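Chromosome-partitioning ATPase Soj (PDB 1WCV) hydrolyses ATP and binds double-stranded DNA cooperatively in its ATP-bound state, forming nucleoprotein filaments, and probably takes part in bacterial chromosome partitioning. Local coordinates at residues 141-146 with 174-179; 25-30 with 236-241; 43-48 with 88-93; 102-107 with 131-136. All coordinates share one frame; numbering follows the deposited sequence.

Contact 1: 141-146 with 174-179; sequences VQAEYY and ILVTMY
The carbonyl oxygen of Val141 takes two hydrogen bonds from Thr177. The backbone N of Thr177 lies 2.7 Å from Val141 O, while OG1 comes from above the carbonyl plane, 66° out of it, at 3.0 Å from the same oxygen. Thr177 can do this because its OG1 sits between its own backbone N and carbonyl carbon (chi1 67°), a rotation that brings the short beta-branched hydroxyl over the neighbouring strand's carbonyl. The backbone N of the same Val141 gives a 2.8 Å bond to Leu175 O, two residues before Thr177. Gln142 and Met178 meet side chain to side chain: the amide carbon CD of Gln142 lies 3.3 Å from SD of Met178, whose unbranched thioether fits against the flat amide. An alanine at Gln142 would probably leave Met178 SD without this neighbour and its chain freer to turn. Past the strand end, Ala143 CB is 3.9 Å from Val176 CG1, and a water accepts weakly from Ala143 N while donating to Met178 O. Met178 also touches Val18 of the nucleotide-binding loop. Parallel pairing of strands 136-142 and 170-177, with helix 146-164 between them in sequence, is the beta-alpha-beta unit at one edge of this P-loop ATPase sheet.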
# COMPACT_ATOMS: atom_id res chain seq x y z
N VAL A 141 7.56 -0.37 -12.99
CA VAL A 141 6.95 0.02 -14.24
C VAL A 141 6.21 1.33 -14.05
O VAL A 141 5.90 1.70 -12.93
CB VAL A 141 5.94 -1.04 -14.76
CG1 VAL A 141 6.61 -2.40 -14.84
CG2 VAL A 141 4.73 -1.11 -13.84
N GLN A 142 5.96 2.04 -15.14
CA GLN A 142 5.22 3.28 -15.06
C GLN A 142 3.76 2.95 -15.27
O GLN A 142 3.43 1.94 -15.90
CB GLN A 142 5.68 4.27 -16.12
CG GLN A 142 7.06 4.86 -15.86
CD GLN A 142 7.39 5.98 -16.83
OE1 GLN A 142 6.67 6.99 -16.89
NE2 GLN A 142 8.47 5.82 -17.59
N ALA A 143 2.89 3.78 -14.72
CA ALA A 143 1.46 3.55 -14.84
C ALA A 143 0.93 3.93 -16.22
O ALA A 143 0.16 4.88 -16.37
CB ALA A 143 0.72 4.34 -13.76
N GLU A 144 1.37 3.18 -17.23
CA GLU A 144 0.96 3.39 -18.61
C GLU A 144 0.47 2.05 -19.13
O GLU A 144 0.93 1.01 -18.68
CB GLU A 144 2.16 3.85 -19.46
CG GLU A 144 2.79 5.15 -19.01
CD GLU A 144 4.07 5.45 -19.79
OE1 GLU A 144 4.62 6.56 -19.62
OE2 GLU A 144 4.51 4.58 -20.57
N TYR A 145 -0.45 2.07 -20.09
CA TYR A 145 -0.99 0.82 -20.61
C TYR A 145 0.03 -0.16 -21.17
O TYR A 145 -0.19 -1.38 -21.14
CB TYR A 145 -2.08 1.09 -21.66
CG TYR A 145 -3.46 0.74 -21.15
CD1 TYR A 145 -4.15 1.61 -20.31
CD2 TYR A 145 -4.05 -0.49 -21.46
CE1 TYR A 145 -5.39 1.27 -19.77
CE2 TYR A 145 -5.29 -0.85 -20.92
CZ TYR A 145 -5.96 0.03 -20.08
OH TYR A 145 -7.17 -0.32 -19.54
N TYR A 146 1.16 0.33 -21.68
CA TYR A 146 2.15 -0.59 -22.22
C TYR A 146 2.70 -1.51 -21.15
O TYR A 146 3.19 -2.60 -21.45
CB TYR A 146 3.32 0.15 -22.88
CG TYR A 146 4.34 -0.82 -23.41
CD1 TYR A 146 5.38 -1.28 -22.60
CD2 TYR A 146 4.18 -1.41 -24.67
CE1 TYR A 146 6.23 -2.31 -23.03
CE2 TYR A 146 5.01 -2.43 -25.10
CZ TYR A 146 6.03 -2.88 -24.27
OH TYR A 146 6.83 -3.94 -24.67
N ILE A 174 5.85 -6.50 -8.63
CA ILE A 174 5.77 -5.49 -9.68
C ILE A 174 5.47 -4.19 -8.94
O ILE A 174 4.55 -4.14 -8.11
CB ILE A 174 4.64 -5.79 -10.65
CG1 ILE A 174 4.93 -7.11 -11.38
CG2 ILE A 174 4.48 -4.64 -11.64
CD1 ILE A 174 3.71 -7.72 -12.01
N LEU A 175 6.24 -3.14 -9.22
CA LEU A 175 6.07 -1.85 -8.57
C LEU A 175 5.60 -0.76 -9.52
O LEU A 175 6.25 -0.48 -10.51
CB LEU A 175 7.38 -1.39 -7.93
CG LEU A 175 7.39 0.01 -7.28
CD1 LEU A 175 6.46 0.04 -6.07
CD2 LEU A 175 8.83 0.35 -6.85
N VAL A 176 4.46 -0.15 -9.20
CA VAL A 176 3.96 0.94 -10.03
C VAL A 176 4.67 2.22 -9.58
O VAL A 176 4.64 2.57 -8.39
CB VAL A 176 2.44 1.12 -9.85
CG1 VAL A 176 1.94 2.27 -10.71
CG2 VAL A 176 1.71 -0.18 -10.24
N THR A 177 5.34 2.88 -10.52
CA THR A 177 6.05 4.12 -10.21
C THR A 177 5.51 5.23 -11.11
O THR A 177 4.72 4.98 -12.03
CB THR A 177 7.58 3.99 -10.49
OG1 THR A 177 7.80 3.84 -11.90
CG2 THR A 177 8.16 2.79 -9.76
N MET A 178 5.91 6.46 -10.81
CA MET A 178 5.49 7.62 -11.59
C MET A 178 3.98 7.72 -11.77
O MET A 178 3.48 8.17 -12.80
CB MET A 178 6.21 7.59 -12.94
CG MET A 178 7.72 7.51 -12.77
SD MET A 178 8.67 7.65 -14.27
CE MET A 178 8.79 9.44 -14.39
N TYR A 179 3.26 7.30 -10.74
CA TYR A 179 1.80 7.36 -10.75
C TYR A 179 1.40 8.84 -10.84
O TYR A 179 1.64 9.60 -9.90
CB TYR A 179 1.28 6.73 -9.45
CG TYR A 179 -0.23 6.70 -9.30
CD1 TYR A 179 -0.97 5.59 -9.69
CD2 TYR A 179 -0.91 7.77 -8.71
CE1 TYR A 179 -2.37 5.54 -9.50
CE2 TYR A 179 -2.28 7.73 -8.51
CZ TYR A 179 -3.01 6.62 -8.90
OH TYR A 179 -4.37 6.59 -8.67
O HOH W 1 2.80 6.44 -14.67

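Contact 2: 25-30 with 236-241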
# COMPACT_ATOMS: atom_id res chain seq x y z
N ILE A 25 17.84 3.29 -6.09
CA ILE A 25 18.48 4.23 -5.18
C ILE A 25 17.76 4.36 -3.85
O ILE A 25 18.36 4.23 -2.78
CB ILE A 25 18.57 5.65 -5.80
CG1 ILE A 25 19.53 5.66 -6.99
CG2 ILE A 25 18.97 6.66 -4.72
CD1 ILE A 25 20.91 5.17 -6.67
N ASN A 26 16.46 4.62 -3.92
CA ASN A 26 15.70 4.84 -2.71
C ASN A 26 15.32 3.62 -1.91
O ASN A 26 15.13 3.72 -0.70
CB ASN A 26 14.48 5.71 -3.02
CG ASN A 26 14.88 7.11 -3.43
OD1 ASN A 26 15.63 7.79 -2.71
ND2 ASN A 26 14.41 7.56 -4.58
N LEU A 27 15.22 2.47 -2.58
CA LEU A 27 14.91 1.23 -1.87
C LEU A 27 16.15 0.96 -1.01
O LEU A 27 16.06 0.57 0.15
CB LEU A 27 14.72 0.08 -2.85
CG LEU A 27 13.62 -0.96 -2.62
CD1 LEU A 27 14.07 -2.26 -3.26
CD2 LEU A 27 13.32 -1.17 -1.14
N ALA A 28 17.32 1.18 -1.61
CA ALA A 28 18.58 0.97 -0.91
C ALA A 28 18.69 1.91 0.27
O ALA A 28 19.12 1.51 1.35
CB ALA A 28 19.75 1.18 -1.87
N ALA A 29 18.30 3.16 0.07
CA ALA A 29 18.39 4.17 1.13
C ALA A 29 17.53 3.81 2.33
O ALA A 29 17.96 3.97 3.48
CB ALA A 29 17.98 5.53 0.59
N TYR A 30 16.32 3.32 2.08
CA TYR A 30 15.45 2.97 3.18
C TYR A 30 15.70 1.60 3.78
O TYR A 30 15.42 1.39 4.96
CB TYR A 30 13.99 3.15 2.77
CG TYR A 30 13.63 4.62 2.71
CD1 TYR A 30 13.46 5.36 3.88
CD2 TYR A 30 13.55 5.29 1.50
CE1 TYR A 30 13.22 6.73 3.84
CE2 TYR A 30 13.30 6.66 1.44
CZ TYR A 30 13.14 7.37 2.62
OH TYR A 30 12.92 8.73 2.57
N ARG A 236 9.75 4.66 1.94
CA ARG A 236 9.96 4.15 3.29
C ARG A 236 9.03 2.95 3.47
O ARG A 236 9.43 1.90 3.97
CB ARG A 236 9.64 5.24 4.33
CG ARG A 236 9.63 4.79 5.80
CD ARG A 236 10.98 4.24 6.24
NE ARG A 236 10.96 3.71 7.61
CZ ARG A 236 10.98 4.45 8.72
NH1 ARG A 236 11.00 5.78 8.64
NH2 ARG A 236 10.98 3.87 9.91
N ARG A 237 7.78 3.12 3.03
CA ARG A 237 6.78 2.07 3.16
C ARG A 237 7.12 0.89 2.24
O ARG A 237 6.93 -0.26 2.62
CB ARG A 237 5.40 2.66 2.83
CG ARG A 237 4.22 1.74 3.11
CD ARG A 237 2.91 2.53 3.04
NE ARG A 237 2.86 3.57 4.07
CZ ARG A 237 2.79 4.88 3.82
NH1 ARG A 237 2.74 5.34 2.57
NH2 ARG A 237 2.76 5.73 4.82
N LEU A 238 7.64 1.18 1.05
CA LEU A 238 8.00 0.11 0.13
C LEU A 238 9.08 -0.79 0.73
O LEU A 238 9.02 -2.01 0.58
CB LEU A 238 8.52 0.68 -1.19
CG LEU A 238 8.95 -0.39 -2.20
CD1 LEU A 238 7.75 -1.25 -2.57
CD2 LEU A 238 9.53 0.28 -3.44
N ALA A 239 10.06 -0.20 1.40
CA ALA A 239 11.12 -0.99 2.01
C ALA A 239 10.50 -1.99 2.98
O ALA A 239 10.94 -3.13 3.09
CB ALA A 239 12.13 -0.08 2.72
N GLU A 240 9.46 -1.55 3.69
CA GLU A 240 8.77 -2.42 4.64
C GLU A 240 8.02 -3.52 3.89
O GLU A 240 8.02 -4.68 4.31
CB GLU A 240 7.79 -1.61 5.49
CG GLU A 240 8.44 -0.64 6.46
CD GLU A 240 7.42 0.17 7.25
OE1 GLU A 240 6.66 0.95 6.63
OE2 GLU A 240 7.38 0.04 8.49
N GLU A 241 7.38 -3.17 2.78
CA GLU A 241 6.63 -4.15 2.03
C GLU A 241 7.59 -5.14 1.38
O GLU A 241 7.30 -6.34 1.31
CB GLU A 241 5.74 -3.47 0.98
CG GLU A 241 4.60 -4.39 0.53
CD GLU A 241 3.69 -3.77 -0.50
OE1 GLU A 241 3.81 -2.55 -0.77
OE2 GLU A 241 2.84 -4.51 -1.04
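Leu27, the first residue of 25-30 to touch the other helix, lays CD2 against the backbone of Ala239, 3.8 Å from its CA. Its CG is also 4.4 Å from Leu238 CD2, so a branched chain bridges two successive residues. The contact packs helix 18-33, whose first residues bind ATP, against the C-terminal helix 230-246, and Leu116 of the central sheet meets Leu27 as well. Further on, Tyr30 points its CB at the partner and comes within 3.7 Å of Ala239 CB; the small methyl of alanine lets the backbones approach, and the axes of segments 25-30 and 236-241 pass 8.6 Å apart at a crossing angle of -75°. Beyond CB, the tyrosine ring lies over Arg236. The aliphatic CB of Arg236 stands over the ring face, 4.2 Å from the centroid, in a CH-pi contact, and the bend at chi2 (60°) brings CD to ring atom CD1 at 3.6 Å. The two side chains cross at about a right angle, the guanidinium plane only 11° from that of the ring. Arg236 NH1 makes a weak hydrogen bond to Gln187 of the second subunit. Between the helices, then, cohesion comes from methyl, methylene and ring surfaces, with Arg236 lending its hydrocarbon part to the core and its charged end to the subunit interface.

Contact 3: 43-48 with 88-93; sequences LDPQGN and DLVGAT
Pro45 and Val90 make the closest side-chain approach here, CB of the proline lying 3.5 Å from CG2 of the valine, the two side chains crossing at about a right angle. With Val90 CG1 anti to the backbone N (chi1 162°), it is CG2 that is left to meet the proline. Beside this pair, Leu89 lays its CD1 against the loop backbone: it is 3.7 Å from Leu43 O and 4.0 Å from the carbonyl carbon of Asp44. Leucine is long enough to reach these atoms, and the compact ring of proline offers Val90 a rigid surface. The loop follows strand 38-42 of the P-loop fold, and its Asp44 comes close to the ATP-binding Lys20 and to Thr21, which binds magnesium. The loop's shape is set by a type I beta turn from Asp44 to Gly47, closed by Gly47 N to Asp44 O at 2.7 Å, and by an Asx turn in which Asp44 OD1 accepts from Gln46 N, also at 2.7 Å. Gly47 has positive phi (57°), which favours glycine, and is the N-cap of helix 48-52. Farther out, Leu126 of helix 125-133 touches both Pro45 and Leu89, and Val61 also packs against Leu89.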
# COMPACT_ATOMS: atom_id res chain seq x y z
N LEU A 43 24.61 -1.83 -12.59
CA LEU A 43 25.02 -2.69 -13.70
C LEU A 43 24.73 -2.08 -15.06
O LEU A 43 24.88 -2.74 -16.09
CB LEU A 43 24.32 -4.05 -13.59
CG LEU A 43 24.71 -4.94 -12.41
CD1 LEU A 43 23.84 -6.20 -12.40
CD2 LEU A 43 26.18 -5.32 -12.52
N ASP A 44 24.32 -0.81 -15.07
CA ASP A 44 24.01 -0.14 -16.32
C ASP A 44 25.21 0.63 -16.83
O ASP A 44 25.77 1.46 -16.12
CB ASP A 44 22.85 0.83 -16.14
CG ASP A 44 22.26 1.29 -17.46
OD1 ASP A 44 23.03 1.57 -18.40
OD2 ASP A 44 21.02 1.37 -17.57
N PRO A 45 25.63 0.37 -18.08
CA PRO A 45 26.78 1.08 -18.65
C PRO A 45 26.57 2.59 -18.61
O PRO A 45 27.53 3.36 -18.66
CB PRO A 45 26.85 0.53 -20.07
CG PRO A 45 26.33 -0.86 -19.91
CD PRO A 45 25.14 -0.66 -19.01
N GLN A 46 25.31 3.01 -18.52
CA GLN A 46 24.98 4.43 -18.48
C GLN A 46 25.25 5.03 -17.10
O GLN A 46 25.33 6.25 -16.96
CB GLN A 46 23.52 4.63 -18.87
CG GLN A 46 23.14 4.03 -20.21
CD GLN A 46 23.92 4.61 -21.37
OE1 GLN A 46 23.76 4.19 -22.52
NE2 GLN A 46 24.78 5.58 -21.09
N GLY A 47 25.39 4.18 -16.09
CA GLY A 47 25.66 4.65 -14.74
C GLY A 47 24.66 5.64 -14.17
O GLY A 47 25.05 6.59 -13.49
N ASN A 48 23.38 5.42 -14.42
CA ASN A 48 22.34 6.31 -13.90
C ASN A 48 22.28 6.31 -12.37
O ASN A 48 22.19 7.37 -11.75
CB ASN A 48 20.97 5.92 -14.47
CG ASN A 48 20.91 6.03 -15.98
OD1 ASN A 48 20.84 5.02 -16.68
ND2 ASN A 48 20.95 7.25 -16.48
N ASP A 88 33.33 2.05 -18.68
CA ASP A 88 34.23 0.92 -18.89
C ASP A 88 33.44 -0.38 -18.86
O ASP A 88 33.85 -1.38 -19.45
CB ASP A 88 35.28 0.91 -17.78
CG ASP A 88 36.28 -0.22 -17.94
OD1 ASP A 88 37.03 -0.22 -18.94
OD2 ASP A 88 36.32 -1.11 -17.06
N LEU A 89 32.31 -0.36 -18.17
CA LEU A 89 31.45 -1.53 -18.03
C LEU A 89 31.11 -2.14 -19.39
O LEU A 89 31.01 -3.35 -19.53
CB LEU A 89 30.16 -1.14 -17.32
CG LEU A 89 29.70 -2.07 -16.20
CD1 LEU A 89 28.35 -1.59 -15.67
CD2 LEU A 89 29.60 -3.50 -16.72
N VAL A 90 30.92 -1.27 -20.38
CA VAL A 90 30.60 -1.72 -21.74
C VAL A 90 31.46 -2.88 -22.27
O VAL A 90 30.94 -3.78 -22.97
CB VAL A 90 30.62 -0.51 -22.70
CG1 VAL A 90 30.72 -0.95 -24.12
CG2 VAL A 90 29.38 0.32 -22.48
N GLY A 91 32.78 -2.81 -22.00
CA GLY A 91 33.72 -3.85 -22.41
C GLY A 91 33.21 -5.25 -22.05
O GLY A 91 32.83 -6.02 -22.94
N ALA A 92 33.09 -5.55 -20.75
CA ALA A 92 32.64 -6.87 -20.28
C ALA A 92 31.39 -7.46 -20.94
O ALA A 92 31.28 -8.70 -21.03
CB ALA A 92 32.49 -6.85 -18.75
N THR A 93 30.44 -6.63 -21.42
CA THR A 93 29.22 -7.13 -22.05
C THR A 93 29.52 -7.96 -23.31
O THR A 93 28.83 -8.96 -23.62
CB THR A 93 28.25 -5.97 -22.40
OG1 THR A 93 27.05 -6.13 -21.62
CG2 THR A 93 27.91 -5.92 -23.91

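Contact 4: 102-107 with 131-136; sequences ALREAL and LAAAEG
Ala133 and Arg104 carry most of this contact, with Ala132 next. The methyl CB of Ala133 is met by CB of Arg104 at 3.6 Å. Leu107 brings its CD1 to the same Ala133 CB at 3.9 Å. A small residue suits this spot because the backbones come close, with CA atoms of Arg104 and Ala133 only 4.4 Å apart. Arg104 then runs on past Ala133: CG is anti to the backbone N (chi1 -177°), and a bend at chi3 (71°) turns the guanidinium back toward Ala132. There NH2 makes a weak hydrogen bond of 3.1 Å to Ala132 O, with an N-H...O angle of 127°. The contact joins helix 102-106 to the C-terminal part of helix 125-133, which leads into strand 136-142 of the P-loop ATPase sheet, well away from the ATP-binding residues. Arg104 NE also forms a 3.5 Å salt bridge with Glu105 OE1, which lies at the guanidinium edge and in its plane; NH2 makes a further weak hydrogen bond to Leu165 O. Replacing Arg104 with an alanine would probably leave Ala132 O and Glu105 without these partners and open a gap along Ala133. Leu43 and Leu64 pack on Leu103 and Leu107 respectively, and Asn129 OD1 receives the backbone N-H of Leu103.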
# COMPACT_ATOMS: atom_id res chain seq x y z
N ALA A 102 28.55 -15.03 -14.79
CA ALA A 102 29.76 -14.29 -14.44
C ALA A 102 29.58 -13.51 -13.15
O ALA A 102 30.20 -13.81 -12.13
CB ALA A 102 30.12 -13.34 -15.57
N LEU A 103 28.73 -12.49 -13.20
CA LEU A 103 28.45 -11.65 -12.04
C LEU A 103 28.25 -12.48 -10.78
O LEU A 103 28.87 -12.23 -9.76
CB LEU A 103 27.21 -10.79 -12.29
CG LEU A 103 26.77 -9.85 -11.16
CD1 LEU A 103 27.91 -8.92 -10.78
CD2 LEU A 103 25.56 -9.05 -11.61
N ARG A 104 27.38 -13.48 -10.87
CA ARG A 104 27.09 -14.34 -9.74
C ARG A 104 28.33 -14.89 -9.04
O ARG A 104 28.45 -14.80 -7.82
CB ARG A 104 26.20 -15.51 -10.17
CG ARG A 104 25.77 -16.41 -9.03
CD ARG A 104 24.72 -17.40 -9.49
NE ARG A 104 25.27 -18.42 -10.38
CZ ARG A 104 24.53 -19.21 -11.15
NH1 ARG A 104 25.11 -20.11 -11.93
NH2 ARG A 104 23.21 -19.08 -11.16
N GLU A 105 29.25 -15.45 -9.82
CA GLU A 105 30.46 -16.02 -9.25
C GLU A 105 31.45 -14.97 -8.77
O GLU A 105 32.35 -15.26 -7.99
CB GLU A 105 31.14 -16.93 -10.28
CG GLU A 105 30.20 -17.91 -10.97
CD GLU A 105 29.47 -18.82 -10.00
OE1 GLU A 105 28.60 -19.60 -10.46
OE2 GLU A 105 29.76 -18.77 -8.78
N ALA A 106 31.28 -13.73 -9.24
CA ALA A 106 32.18 -12.65 -8.85
C ALA A 106 31.60 -11.78 -7.74
O ALA A 106 32.26 -10.86 -7.26
CB ALA A 106 32.51 -11.79 -10.06
N LEU A 107 30.37 -12.07 -7.33
CA LEU A 107 29.72 -11.31 -6.27
C LEU A 107 29.97 -11.89 -4.88
O LEU A 107 29.12 -12.57 -4.32
CB LEU A 107 28.20 -11.24 -6.50
CG LEU A 107 27.69 -10.31 -7.60
CD1 LEU A 107 26.21 -10.55 -7.81
CD2 LEU A 107 27.95 -8.86 -7.22
N LEU A 131 19.93 -11.18 -13.57
CA LEU A 131 18.89 -12.17 -13.35
C LEU A 131 19.44 -13.53 -12.97
O LEU A 131 18.79 -14.28 -12.24
CB LEU A 131 18.02 -12.29 -14.61
CG LEU A 131 17.23 -11.03 -14.96
CD1 LEU A 131 16.34 -11.28 -16.17
CD2 LEU A 131 16.40 -10.62 -13.76
N ALA A 132 20.63 -13.85 -13.46
CA ALA A 132 21.24 -15.14 -13.16
C ALA A 132 21.86 -15.17 -11.77
O ALA A 132 22.09 -16.24 -11.22
CB ALA A 132 22.30 -15.47 -14.21
N ALA A 133 22.09 -13.99 -11.20
CA ALA A 133 22.69 -13.90 -9.87
C ALA A 133 21.71 -13.60 -8.74
O ALA A 133 21.98 -13.87 -7.57
CB ALA A 133 23.79 -12.85 -9.89
N ALA A 134 20.56 -13.03 -9.09
CA ALA A 134 19.57 -12.67 -8.09
C ALA A 134 18.65 -13.80 -7.65
O ALA A 134 18.55 -14.83 -8.32
CB ALA A 134 18.72 -11.52 -8.62
N GLU A 135 17.98 -13.61 -6.52
CA GLU A 135 17.03 -14.59 -6.04
C GLU A 135 15.63 -13.96 -6.17
O GLU A 135 14.64 -14.65 -6.39
CB GLU A 135 17.29 -14.96 -4.58
CG GLU A 135 18.58 -15.73 -4.34
CD GLU A 135 19.69 -14.85 -3.81
OE1 GLU A 135 19.43 -14.09 -2.86
OE2 GLU A 135 20.82 -14.93 -4.33
N GLY A 136 15.58 -12.64 -6.06
CA GLY A 136 14.30 -11.94 -6.17
C GLY A 136 14.38 -10.83 -7.19
O GLY A 136 15.45 -10.26 -7.41

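Contacts 1 and 2 touch directly through Leu175 CD2 and Leu238 CD2, 3.5 Å apart, although their centres are about 17 Å apart; contacts 3 and 4 likewise meet at Leu43 CD1 and Leu103 CD2, 3.4 Å apart, with centres about 16 Å apart. Between these pairs the nearest atoms are about 6 Å or more apart. Along the chain, contact 2 closes a loop holding the other three. Of the four, contact 1 comes nearest to the ATP-binding residues, the side chain of Met178 lying about 3 Å from that of Val18, and contact 3 brings the side chain of Asp44 about 5 Å from that of Lys20. Contact 4 lies away from these sites.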